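Local coordinates for tryptophan synthase alpha-subunit (Pyrococcus furiosus, PDB 1GEQ), which catalyses the aldol cleavage of indoleglycerol phosphate to indole and glyceraldehyde 3-phosphate as the alpha subunit of tryptophan synthase, at residues Asp15-Lys18 with Gln19-Leu22; Val72-Phe75 with Arg76-Ser79; Lys150-Asp153 with Asp154-Gly158; Val200-Arg203 with Glu204-Val207; Leu223-Ile226 with Ile227-Gly231. One frame throughout, in Å; residues are numbered along the deposited sequence.

Contact 1 (Asp15-Lys18 with Gln19-Leu22); sequences DPDK and QSTL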
loop_
_atom_site.group_PDB
_atom_site.type_symbol
_atom_site.label_atom_id
_atom_site.label_comp_id
_atom_site.label_asym_id
_atom_site.label_seq_id
_atom_site.Cartn_x
_atom_site.Cartn_y
_atom_site.Cartn_z
ATOM N N ASP A 15 -14.206 0.844 -2.855
ATOM C CA ASP A 15 -14.765 -0.379 -2.274
ATOM C C ASP A 15 -15.423 -0.077 -0.925
ATOM O O ASP A 15 -14.727 0.110 0.073
ATOM C CB ASP A 15 -13.650 -1.417 -2.081
ATOM C CG ASP A 15 -14.144 -2.709 -1.449
ATOM O OD1 ASP A 15 -13.295 -3.486 -0.967
ATOM O OD2 ASP A 15 -15.367 -2.958 -1.438
ATOM N N PRO A 16 -16.768 -0.052 -0.864
ATOM C CA PRO A 16 -17.789 -0.267 -1.903
ATOM C C PRO A 16 -18.051 0.924 -2.828
ATOM O O PRO A 16 -18.636 0.766 -3.902
ATOM C CB PRO A 16 -19.023 -0.624 -1.085
ATOM C CG PRO A 16 -18.887 0.301 0.078
ATOM C CD PRO A 16 -17.418 0.112 0.453
ATOM N N ASP A 17 -17.651 2.117 -2.398
ATOM C CA ASP A 17 -17.833 3.327 -3.196
ATOM C C ASP A 17 -16.831 4.395 -2.754
ATOM O O ASP A 17 -16.272 4.306 -1.666
ATOM C CB ASP A 17 -19.288 3.831 -3.087
ATOM C CG ASP A 17 -19.779 3.934 -1.657
ATOM O OD1 ASP A 17 -19.322 4.832 -0.923
ATOM O OD2 ASP A 17 -20.630 3.112 -1.264
ATOM N N LYS A 18 -16.602 5.402 -3.595
ATOM C CA LYS A 18 -15.621 6.438 -3.280
ATOM C C LYS A 18 -15.876 7.202 -1.985
ATOM O O LYS A 18 -14.927 7.610 -1.313
ATOM C CB LYS A 18 -15.490 7.428 -4.443
ATOM C CG LYS A 18 -16.685 8.336 -4.654
ATOM C CD LYS A 18 -16.394 9.369 -5.738
ATOM C CE LYS A 18 -17.506 10.408 -5.797
ATOM N NZ LYS A 18 -17.251 11.433 -6.843
ATOM N N GLN A 19 -17.143 7.389 -1.633
ATOM C CA GLN A 19 -17.474 8.106 -0.408
ATOM C C GLN A 19 -17.149 7.274 0.829
ATOM O O GLN A 19 -16.659 7.794 1.831
ATOM C CB GLN A 19 -18.956 8.490 -0.391
ATOM C CG GLN A 19 -19.326 9.385 0.776
ATOM C CD GLN A 19 -18.618 10.730 0.716
ATOM O OE1 GLN A 19 -18.034 11.187 1.703
ATOM N NE2 GLN A 19 -18.669 11.373 -0.446
ATOM N N SER A 20 -17.425 5.977 0.763
ATOM C CA SER A 20 -17.137 5.112 1.895
ATOM C C SER A 20 -15.627 5.040 2.115
ATOM O O SER A 20 -15.167 5.067 3.251
ATOM C CB SER A 20 -17.714 3.714 1.657
ATOM O OG SER A 20 -19.138 3.761 1.634
ATOM N N THR A 21 -14.866 4.960 1.024
ATOM C CA THR A 21 -13.412 4.896 1.113
ATOM C C THR A 21 -12.911 6.086 1.924
ATOM O O THR A 21 -12.138 5.923 2.862
ATOM C CB THR A 21 -12.752 4.928 -0.284
ATOM O OG1 THR A 21 -13.212 3.815 -1.060
ATOM C CG2 THR A 21 -11.231 4.841 -0.155
ATOM N N LEU A 22 -13.354 7.284 1.550
ATOM C CA LEU A 22 -12.964 8.500 2.261
ATOM C C LEU A 22 -13.331 8.378 3.737
ATOM O O LEU A 22 -12.516 8.672 4.614
ATOM C CB LEU A 22 -13.652 9.724 1.641
ATOM C CG LEU A 22 -13.377 11.091 2.280
ATOM C CD1 LEU A 22 -11.871 11.336 2.364
ATOM C CD2 LEU A 22 -14.058 12.186 1.459
HETATM O O HOH W 1 -12.272 1.507 0.397
#
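The carboxylate of Asp17 meets Ser20 with one oxygen, OD1, which takes both donors of that serine. The backbone N of Ser20 lies 2.8 Å from Asp17 OD1, nearly in line with the C-O bond. Ser20 OG donates to the same OD1 at 2.8 Å. The hydroxyl comes in on the syn side, 34° out of the carboxylate plane, and from the same face as the amide. Asp17 can reach them because its CG stands between the backbone N and the carbonyl carbon (chi1 50°). The second oxygen, OD2, forms a salt bridge with Arg232, so the carboxylate is held through both of its oxygens. Replacing Asp17 by an alanine removes these acceptors, and the amide and hydroxyl of Ser20 would probably lose their mate while Arg232 lost its countercharge. Pro16, which follows a cis peptide bond, lays its ring against the serine, with CD 3.8 Å from Ser20 CB. Backbone bonds then start the helix: Thr21 N to Asp17 O at 3.1 Å, and Leu22 N to Lys18 O at 3.3 Å. On another side of the turn a water donates to Asp15 O at 2.8 Å and accepts from Thr21 OG1 at 2.9 Å. That hydroxyl also accepts from the amide of Gly14, and the Asp15 carboxylate pairs with Arg57. An aspartate that takes the amide three residues ahead is a classic helix N-cap. Here it starts the helix that follows the first strand of the TIM barrel.

Contact 2 (Val72-Phe75 with Arg76-Ser79); sequences VKEF and RRHS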
loop_
_atom_site.group_PDB
_atom_site.type_symbol
_atom_site.label_atom_id
_atom_site.label_comp_id
_atom_site.label_asym_id
_atom_site.label_seq_id
_atom_site.Cartn_x
_atom_site.Cartn_y
_atom_site.Cartn_z
ATOM N N VAL A 72 -8.174 11.293 -2.379
ATOM C CA VAL A 72 -6.979 11.878 -1.786
ATOM C C VAL A 72 -7.135 13.380 -1.583
ATOM O O VAL A 72 -6.759 13.917 -0.541
ATOM C CB VAL A 72 -5.735 11.625 -2.669
ATOM C CG1 VAL A 72 -4.535 12.383 -2.112
ATOM C CG2 VAL A 72 -5.436 10.133 -2.728
ATOM N N LYS A 73 -7.683 14.059 -2.584
ATOM C CA LYS A 73 -7.874 15.498 -2.491
ATOM C C LYS A 73 -8.732 15.822 -1.273
ATOM O O LYS A 73 -8.371 16.666 -0.455
ATOM C CB LYS A 73 -8.551 16.020 -3.754
ATOM C CG LYS A 73 -8.421 17.513 -3.940
ATOM C CD LYS A 73 -9.455 18.037 -4.922
ATOM C CE LYS A 73 -10.859 17.937 -4.342
ATOM N NZ LYS A 73 -11.756 17.085 -5.169
ATOM N N GLU A 74 -9.869 15.141 -1.150
ATOM C CA GLU A 74 -10.772 15.359 -0.026
ATOM C C GLU A 74 -10.121 15.019 1.301
ATOM O O GLU A 74 -10.321 15.712 2.299
ATOM C CB GLU A 74 -12.043 14.530 -0.199
ATOM C CG GLU A 74 -13.014 15.153 -1.171
ATOM C CD GLU A 74 -13.540 16.479 -0.658
ATOM O OE1 GLU A 74 -13.643 17.426 -1.463
ATOM O OE2 GLU A 74 -13.847 16.567 0.551
ATOM N N PHE A 75 -9.346 13.943 1.315
ATOM C CA PHE A 75 -8.662 13.522 2.523
ATOM C C PHE A 75 -7.642 14.582 2.939
ATOM O O PHE A 75 -7.475 14.863 4.125
ATOM C CB PHE A 75 -7.949 12.194 2.273
ATOM C CG PHE A 75 -7.212 11.670 3.470
ATOM C CD1 PHE A 75 -7.901 11.144 4.557
ATOM C CD2 PHE A 75 -5.826 11.698 3.506
ATOM C CE1 PHE A 75 -7.210 10.654 5.668
ATOM C CE2 PHE A 75 -5.128 11.213 4.608
ATOM C CZ PHE A 75 -5.821 10.688 5.688
ATOM N N ARG A 76 -6.965 15.158 1.950
ATOM C CA ARG A 76 -5.953 16.178 2.192
ATOM C C ARG A 76 -6.514 17.407 2.897
ATOM O O ARG A 76 -5.771 18.164 3.520
ATOM C CB ARG A 76 -5.284 16.577 0.873
ATOM C CG ARG A 76 -4.181 15.623 0.449
ATOM C CD ARG A 76 -3.019 15.711 1.432
ATOM N NE ARG A 76 -2.013 14.678 1.208
ATOM C CZ ARG A 76 -1.701 13.744 2.101
ATOM N NH1 ARG A 76 -2.319 13.714 3.274
ATOM N NH2 ARG A 76 -0.770 12.841 1.827
ATOM N N ARG A 77 -7.825 17.602 2.804
ATOM C CA ARG A 77 -8.472 18.730 3.461
ATOM C C ARG A 77 -8.502 18.529 4.969
ATOM O O ARG A 77 -8.659 19.490 5.721
ATOM C CB ARG A 77 -9.911 18.895 2.970
ATOM C CG ARG A 77 -10.091 19.865 1.827
ATOM C CD ARG A 77 -11.559 19.942 1.451
ATOM N NE ARG A 77 -11.758 19.701 0.029
ATOM C CZ ARG A 77 -11.391 20.544 -0.929
ATOM N NH1 ARG A 77 -10.809 21.694 -0.615
ATOM N NH2 ARG A 77 -11.593 20.228 -2.202
ATOM N N HIS A 78 -8.351 17.289 5.420
ATOM C CA HIS A 78 -8.397 17.035 6.852
ATOM C C HIS A 78 -7.146 16.397 7.447
ATOM O O HIS A 78 -7.038 16.280 8.664
ATOM C CB HIS A 78 -9.608 16.156 7.197
ATOM C CG HIS A 78 -10.861 16.527 6.462
ATOM N ND1 HIS A 78 -11.149 16.061 5.196
ATOM C CD2 HIS A 78 -11.897 17.324 6.813
ATOM C CE1 HIS A 78 -12.307 16.553 4.801
ATOM N NE2 HIS A 78 -12.784 17.324 5.761
ATOM N N SER A 79 -6.197 15.985 6.612
ATOM C CA SER A 79 -5.005 15.333 7.144
ATOM C C SER A 79 -3.742 15.455 6.302
ATOM O O SER A 79 -3.792 15.693 5.098
ATOM C CB SER A 79 -5.301 13.850 7.379
ATOM O OG SER A 79 -4.153 13.159 7.844
#
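Arg76 N bonds to Val72 O at 2.8 Å in the regular helical way, whereas His78 N reaches only three residues back, to Phe75 O at 2.9 Å. Ser79 comes over a face of the Phe75 ring. Its CB lies 4.0 Å from the ring centroid and 29° off the normal, a CH-pi contact. The ring is within reach because Phe75 CG stands anti to the backbone N (chi1 -180°). Ser79 OG itself is hydrogen-bonded to Asp29 and Thr81. The Arg76 guanidinium is inclined 47° to the phenyl plane, and its NH1 donates to Ser79 O at 3.1 Å. The same group bonds to Thr81 O and Gly108 O and forms a salt bridge with Asp110. Arg77 NE forms a salt bridge with Glu74 OE1 at 3.3 Å; as a hydrogen bond it is weak. OE1 sits at the edge of the guanidinium, near its plane. Lys73 runs beside Arg77, with Lys73 NZ 4.3 Å from Arg77 NH2. Arg76 is gripped by several acceptors and probably fixes the turn. The Glu74 charge may offset some of the repulsion between Lys73 and Arg77.

Contact 3 (Lys150-Asp153 with Asp154-Gly158); sequences KVID and DMTTG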
loop_
_atom_site.group_PDB
_atom_site.type_symbol
_atom_site.label_atom_id
_atom_site.label_comp_id
_atom_site.label_asym_id
_atom_site.label_seq_id
_atom_site.Cartn_x
_atom_site.Cartn_y
_atom_site.Cartn_z
ATOM N N LYS A 150 19.347 -5.007 -3.194
ATOM C CA LYS A 150 20.239 -3.855 -3.151
ATOM C C LYS A 150 19.889 -2.866 -4.256
ATOM O O LYS A 150 19.842 -1.656 -4.027
ATOM C CB LYS A 150 21.693 -4.290 -3.323
ATOM C CG LYS A 150 22.140 -5.364 -2.371
ATOM C CD LYS A 150 23.611 -5.667 -2.560
ATOM C CE LYS A 150 23.896 -7.118 -2.230
ATOM N NZ LYS A 150 23.386 -7.496 -0.881
ATOM N N VAL A 151 19.655 -3.381 -5.457
ATOM C CA VAL A 151 19.306 -2.519 -6.580
ATOM C C VAL A 151 18.007 -1.789 -6.285
ATOM O O VAL A 151 17.897 -0.576 -6.483
ATOM C CB VAL A 151 19.151 -3.332 -7.883
ATOM C CG1 VAL A 151 18.635 -2.435 -8.998
ATOM C CG2 VAL A 151 20.499 -3.942 -8.269
ATOM N N ILE A 152 17.019 -2.535 -5.809
ATOM C CA ILE A 152 15.726 -1.950 -5.468
ATOM C C ILE A 152 15.895 -0.860 -4.414
ATOM O O ILE A 152 15.315 0.219 -4.535
ATOM C CB ILE A 152 14.763 -3.027 -4.927
ATOM C CG1 ILE A 152 14.308 -3.912 -6.086
ATOM C CG2 ILE A 152 13.565 -2.382 -4.239
ATOM C CD1 ILE A 152 13.678 -5.214 -5.637
ATOM N N ASP A 153 16.673 -1.144 -3.372
ATOM C CA ASP A 153 16.905 -0.163 -2.317
ATOM C C ASP A 153 17.520 1.124 -2.880
ATOM O O ASP A 153 17.169 2.219 -2.444
ATOM C CB ASP A 153 17.822 -0.743 -1.227
ATOM C CG ASP A 153 17.956 0.187 -0.017
ATOM O OD1 ASP A 153 19.097 0.563 0.332
ATOM O OD2 ASP A 153 16.916 0.537 0.578
ATOM N N ASP A 154 18.429 0.995 -3.846
ATOM C CA ASP A 154 19.071 2.173 -4.438
ATOM C C ASP A 154 18.122 3.038 -5.268
ATOM O O ASP A 154 18.342 4.239 -5.405
ATOM C CB ASP A 154 20.259 1.781 -5.320
ATOM C CG ASP A 154 21.443 1.257 -4.524
ATOM O OD1 ASP A 154 21.580 1.615 -3.336
ATOM O OD2 ASP A 154 22.243 0.496 -5.097
ATOM N N MET A 155 17.078 2.442 -5.828
ATOM C CA MET A 155 16.134 3.213 -6.631
ATOM C C MET A 155 14.974 3.729 -5.782
ATOM O O MET A 155 14.194 4.565 -6.229
ATOM C CB MET A 155 15.559 2.356 -7.763
ATOM C CG MET A 155 16.574 1.807 -8.737
ATOM S SD MET A 155 15.730 1.025 -10.120
ATOM C CE MET A 155 14.926 -0.367 -9.302
ATOM N N THR A 156 14.862 3.225 -4.559
ATOM C CA THR A 156 13.766 3.616 -3.681
ATOM C C THR A 156 13.975 4.921 -2.919
ATOM O O THR A 156 14.998 5.106 -2.266
ATOM C CB THR A 156 13.485 2.508 -2.647
ATOM O OG1 THR A 156 13.093 1.306 -3.327
ATOM C CG2 THR A 156 12.394 2.957 -1.682
ATOM N N THR A 157 12.985 5.813 -2.990
ATOM C CA THR A 157 13.061 7.074 -2.267
ATOM C C THR A 157 11.980 7.143 -1.183
ATOM O O THR A 157 12.018 8.021 -0.319
ATOM C CB THR A 157 12.940 8.312 -3.221
ATOM O OG1 THR A 157 11.691 8.279 -3.922
ATOM C CG2 THR A 157 14.088 8.319 -4.244
ATOM N N GLY A 158 11.022 6.211 -1.224
ATOM C CA GLY A 158 9.956 6.184 -0.229
ATOM C C GLY A 158 10.247 5.142 0.843
ATOM O O GLY A 158 10.638 5.485 1.960
HETATM O O HOH W 2 21.207 1.967 -0.795
#
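Asp154 N bonds to Lys150 O at 3.0 Å and Met155 N to Val151 O at 3.2 Å, so the helix runs on through Met155. Thr156 is the first residue to leave helical angles. Its side chain bonds back to the helix it has just left: OG1 donates to Ile152 O at 2.8 Å, from about 45° above the carbonyl plane. With OG1 beside its own backbone N (chi1 -62°), hydroxyl and amide face the same carbonyl. The amides of Met155 and Thr156 add weak bonds to Ile152 O. A valine at Thr156 has no hydroxyl, and Ile152 O would probably be left with the weak amide bonds from these segments. The bent end of Met155 meets Val151, with Met155 CE 4.3 Å from Val151 CG1. Two like charges come close, Asp153 OD1 lying 4.6 Å from Asp154 OD1, with a water near both. The Asp153 carboxylate is taken by the amides of Arg191 and Asn192. Ile152, Met155 and Thr156 all pack on Phe138 of strand 135-140. Past Thr156 the chain bonds to Thr136 and enters strand 159-163, which completes a beta-alpha-beta crossover of the barrel.

Contact 4 (Val200-Arg203 with Glu204-Val207); sequences VSKR and EHVV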
loop_
_atom_site.group_PDB
_atom_site.type_symbol
_atom_site.label_atom_id
_atom_site.label_comp_id
_atom_site.label_asym_id
_atom_site.label_seq_id
_atom_site.Cartn_x
_atom_site.Cartn_y
_atom_site.Cartn_z
ATOM N N VAL A 200 -1.047 -9.954 7.973
ATOM C CA VAL A 200 -1.244 -9.852 9.410
ATOM C C VAL A 200 -2.733 -9.943 9.754
ATOM O O VAL A 200 -3.565 -9.381 9.048
ATOM C CB VAL A 200 -0.667 -8.511 9.914
ATOM C CG1 VAL A 200 -1.198 -8.181 11.296
ATOM C CG2 VAL A 200 0.854 -8.589 9.918
ATOM N N SER A 201 -3.063 -10.647 10.831
ATOM C CA SER A 201 -4.466 -10.789 11.243
ATOM C C SER A 201 -4.627 -10.755 12.762
ATOM O O SER A 201 -5.743 -10.658 13.270
ATOM C CB SER A 201 -5.059 -12.097 10.694
ATOM O OG SER A 201 -4.429 -13.228 11.265
ATOM N N LYS A 202 -3.515 -10.823 13.490
ATOM C CA LYS A 202 -3.574 -10.803 14.950
ATOM C C LYS A 202 -2.443 -10.020 15.623
ATOM O O LYS A 202 -1.368 -9.820 15.051
ATOM C CB LYS A 202 -3.624 -12.236 15.484
ATOM C CG LYS A 202 -2.548 -13.142 14.935
ATOM C CD LYS A 202 -3.064 -14.565 14.786
ATOM C CE LYS A 202 -3.569 -15.116 16.104
ATOM N NZ LYS A 202 -4.343 -16.369 15.889
ATOM N N ARG A 203 -2.713 -9.566 16.845
ATOM C CA ARG A 203 -1.765 -8.771 17.625
ATOM C C ARG A 203 -0.347 -9.338 17.668
ATOM O O ARG A 203 0.621 -8.600 17.496
ATOM C CB ARG A 203 -2.300 -8.587 19.055
ATOM C CG ARG A 203 -1.367 -7.823 19.987
ATOM C CD ARG A 203 -1.002 -6.438 19.469
ATOM N NE ARG A 203 -0.040 -5.787 20.360
ATOM C CZ ARG A 203 0.677 -4.713 20.047
ATOM N NH1 ARG A 203 0.548 -4.145 18.858
ATOM N NH2 ARG A 203 1.544 -4.219 20.927
ATOM N N GLU A 204 -0.216 -10.638 17.899
ATOM C CA GLU A 204 1.106 -11.248 17.961
ATOM C C GLU A 204 1.897 -11.117 16.661
ATOM O O GLU A 204 3.127 -11.146 16.684
ATOM C CB GLU A 204 0.998 -12.717 18.360
ATOM C CG GLU A 204 -0.137 -13.461 17.709
ATOM C CD GLU A 204 -0.179 -14.910 18.140
ATOM O OE1 GLU A 204 0.661 -15.696 17.654
ATOM O OE2 GLU A 204 -1.042 -15.262 18.974
ATOM N N HIS A 205 1.198 -10.983 15.532
ATOM C CA HIS A 205 1.863 -10.826 14.240
ATOM C C HIS A 205 2.593 -9.486 14.229
ATOM O O HIS A 205 3.759 -9.396 13.844
ATOM C CB HIS A 205 0.843 -10.830 13.097
ATOM C CG HIS A 205 0.206 -12.159 12.843
ATOM N ND1 HIS A 205 -0.930 -12.305 12.073
ATOM C CD2 HIS A 205 0.548 -13.403 13.249
ATOM C CE1 HIS A 205 -1.261 -13.578 12.013
ATOM N NE2 HIS A 205 -0.383 -14.272 12.720
ATOM N N VAL A 206 1.879 -8.438 14.631
ATOM C CA VAL A 206 2.446 -7.100 14.666
ATOM C C VAL A 206 3.635 -7.053 15.626
ATOM O O VAL A 206 4.707 -6.570 15.273
ATOM C CB VAL A 206 1.376 -6.066 15.084
ATOM C CG1 VAL A 206 2.001 -4.688 15.241
ATOM C CG2 VAL A 206 0.271 -6.019 14.038
ATOM N N VAL A 207 3.452 -7.587 16.831
ATOM C CA VAL A 207 4.523 -7.588 17.825
ATOM C C VAL A 207 5.769 -8.306 17.299
ATOM O O VAL A 207 6.887 -7.798 17.398
ATOM C CB VAL A 207 4.057 -8.266 19.135
ATOM C CG1 VAL A 207 5.206 -8.339 20.131
ATOM C CG2 VAL A 207 2.883 -7.489 19.726
#
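A backbone amide, that of Ser201, donates to the ring of His205. Ser201 N is 3.0 Å from His205 ND1, the N-H points almost straight at it (165°), and the donor lies within 7° of the ring plane. The histidine can make this bond because its CG lies beside the backbone N (chi1 -70°), which swings the ring back to the loop before the helix. Ser201 OG lies 3.3 Å from His205 CE1. Lys202 crosses obliquely and sets CG over one face of the ring. Val200 CG1 meets Val206 CG2 at 3.8 Å, the two side chains at about a right angle. Backbone bonds open the helix, His205 N to Lys202 O at 2.9 Å and Val207 N to Arg203 O at 3.1 Å. Val207 CG2 sits over one face of the Arg203 guanidinium, 3.4 Å from Arg203 NE, and Arg203 NH1 is hydrogen-bonded to Leu245 O in the C-terminal helix. Lys202 and Glu204 run side by side, but their charged ends do not touch. Since ND1 accepts a backbone proton, the ring is probably neutral and carries its proton on NE2. That nitrogen is buried and has no partner in the model. The histidine thus acts as an acceptor that ties the loop to the first turn.

Contact 5 (Leu223-Ile226 with Ile227-Gly231); sequences LVKI and IGEKG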
loop_
_atom_site.group_PDB
_atom_site.type_symbol
_atom_site.label_atom_id
_atom_site.label_comp_id
_atom_site.label_asym_id
_atom_site.label_seq_id
_atom_site.Cartn_x
_atom_site.Cartn_y
_atom_site.Cartn_z
ATOM N N LEU A 223 -8.418 -5.881 6.857
ATOM C CA LEU A 223 -9.366 -4.776 6.830
ATOM C C LEU A 223 -10.339 -4.904 5.664
ATOM O O LEU A 223 -11.545 -4.709 5.826
ATOM C CB LEU A 223 -8.626 -3.435 6.719
ATOM C CG LEU A 223 -7.624 -3.102 7.824
ATOM C CD1 LEU A 223 -6.933 -1.782 7.490
ATOM C CD2 LEU A 223 -8.328 -3.023 9.162
ATOM N N VAL A 224 -9.814 -5.211 4.485
ATOM C CA VAL A 224 -10.665 -5.336 3.310
ATOM C C VAL A 224 -11.686 -6.464 3.485
ATOM O O VAL A 224 -12.774 -6.404 2.923
ATOM C CB VAL A 224 -9.820 -5.562 2.032
ATOM C CG1 VAL A 224 -8.890 -4.369 1.813
ATOM C CG2 VAL A 224 -9.020 -6.832 2.163
ATOM N N LYS A 225 -11.335 -7.486 4.263
ATOM C CA LYS A 225 -12.259 -8.591 4.507
ATOM C C LYS A 225 -13.487 -8.067 5.253
ATOM O O LYS A 225 -14.611 -8.494 5.002
ATOM C CB LYS A 225 -11.586 -9.678 5.347
ATOM C CG LYS A 225 -12.573 -10.595 6.048
ATOM C CD LYS A 225 -11.861 -11.591 6.947
ATOM C CE LYS A 225 -12.834 -12.255 7.908
ATOM N NZ LYS A 225 -13.416 -11.262 8.862
ATOM N N ILE A 226 -13.257 -7.146 6.180
ATOM C CA ILE A 226 -14.340 -6.555 6.952
ATOM C C ILE A 226 -15.207 -5.718 6.028
ATOM O O ILE A 226 -16.434 -5.786 6.085
ATOM C CB ILE A 226 -13.773 -5.679 8.100
ATOM C CG1 ILE A 226 -13.007 -6.572 9.083
ATOM C CG2 ILE A 226 -14.906 -4.934 8.818
ATOM C CD1 ILE A 226 -12.347 -5.822 10.225
ATOM N N ILE A 227 -14.574 -4.951 5.148
ATOM C CA ILE A 227 -15.324 -4.119 4.224
ATOM C C ILE A 227 -16.203 -4.961 3.293
ATOM O O ILE A 227 -17.357 -4.614 3.044
ATOM C CB ILE A 227 -14.376 -3.225 3.396
ATOM C CG1 ILE A 227 -13.712 -2.202 4.330
ATOM C CG2 ILE A 227 -15.146 -2.529 2.265
ATOM C CD1 ILE A 227 -12.689 -1.300 3.660
ATOM N N GLY A 228 -15.668 -6.065 2.786
ATOM C CA GLY A 228 -16.461 -6.907 1.909
ATOM C C GLY A 228 -17.647 -7.518 2.642
ATOM O O GLY A 228 -18.642 -7.908 2.033
ATOM N N GLU A 229 -17.542 -7.592 3.961
ATOM C CA GLU A 229 -18.599 -8.165 4.778
ATOM C C GLU A 229 -19.620 -7.145 5.287
ATOM O O GLU A 229 -20.816 -7.419 5.285
ATOM C CB GLU A 229 -17.981 -8.896 5.966
ATOM C CG GLU A 229 -18.984 -9.569 6.881
ATOM C CD GLU A 229 -18.321 -10.154 8.108
ATOM O OE1 GLU A 229 -19.040 -10.654 8.998
ATOM O OE2 GLU A 229 -17.073 -10.111 8.182
ATOM N N LYS A 230 -19.143 -5.977 5.718
ATOM C CA LYS A 230 -20.010 -4.930 6.259
ATOM C C LYS A 230 -20.316 -3.789 5.299
ATOM O O LYS A 230 -21.188 -2.960 5.569
ATOM C CB LYS A 230 -19.385 -4.344 7.526
ATOM C CG LYS A 230 -19.082 -5.357 8.609
ATOM C CD LYS A 230 -20.353 -5.951 9.187
ATOM C CE LYS A 230 -20.042 -6.833 10.383
ATOM N NZ LYS A 230 -21.290 -7.278 11.061
ATOM N N GLY A 231 -19.594 -3.732 4.191
ATOM C CA GLY A 231 -19.821 -2.668 3.231
ATOM C C GLY A 231 -19.692 -1.279 3.836
ATOM O O GLY A 231 -18.764 -1.003 4.605
#
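Ile226 O is gripped by two amides of the next turn. Lys230 N reaches it at 2.7 Å, nearly along the line of the carbonyl, with an N-H...O angle of 161°. Glu229 N adds a weak bond to Ile226 O at 3.0 Å. The turn before is regular: Ile227 N lies 3.1 Å from Leu223 O and in its carbonyl plane, and Gly228 N is 2.9 Å from Val224 O. Gly231 N still bonds to Ile227 O at 2.7 Å, although Gly231 itself takes a positive phi of 56°. On the outer face Lys225 and Glu229 lie side by side and point the same way. Glu229 is fully extended, while the last torsion of Lys225 bends its amino group over (chi4 -65°). Lys225 NZ and Glu229 OE2 are 3.9 Å apart, a long salt bridge. Both residues touch a crystal neighbour, so the pairing may be less settled in solution. Ile226 and Lys230 meet one turn apart, Ile226 CG2 to Lys230 CG at 4.2 Å. Both meet helix 235-246, where Ile226 packs on Phe237 and Lys230 makes a cation-pi contact with the same ring. Val224 and Ile227 are buried. Val224 packs on Tyr10, with its side chain about 9 Å from that of Asp47, an active-site residue, and Ile227 packs on Leu11. A glycine with positive phi as the first residue past a helix is a common way to terminate one. This one belongs to the helix directly after the eighth strand of the TIM barrel.

In the fold
All five contacts are local and follow in series, so none nests in or crosses another. Contact 1 closes the turn between strand 6-12 and helix 18-28. Contact 2 ends helix 65-76 before strand 83-87, and touches contact 1 through Leu22 on Glu74 and Phe75. Contact 3 ends helix 146-155 on the opposite side of the chain's centre from contacts 1 and 5, with centres about 32 and 33 Å away. Contact 4 opens helix 203-211 after strand 194-197. Contact 5 ends helix 221-230 and returns to contact 1, where Ile227 meets Asp15 and Pro16. That touch joins the first and last strand-to-helix units of the closed barrel.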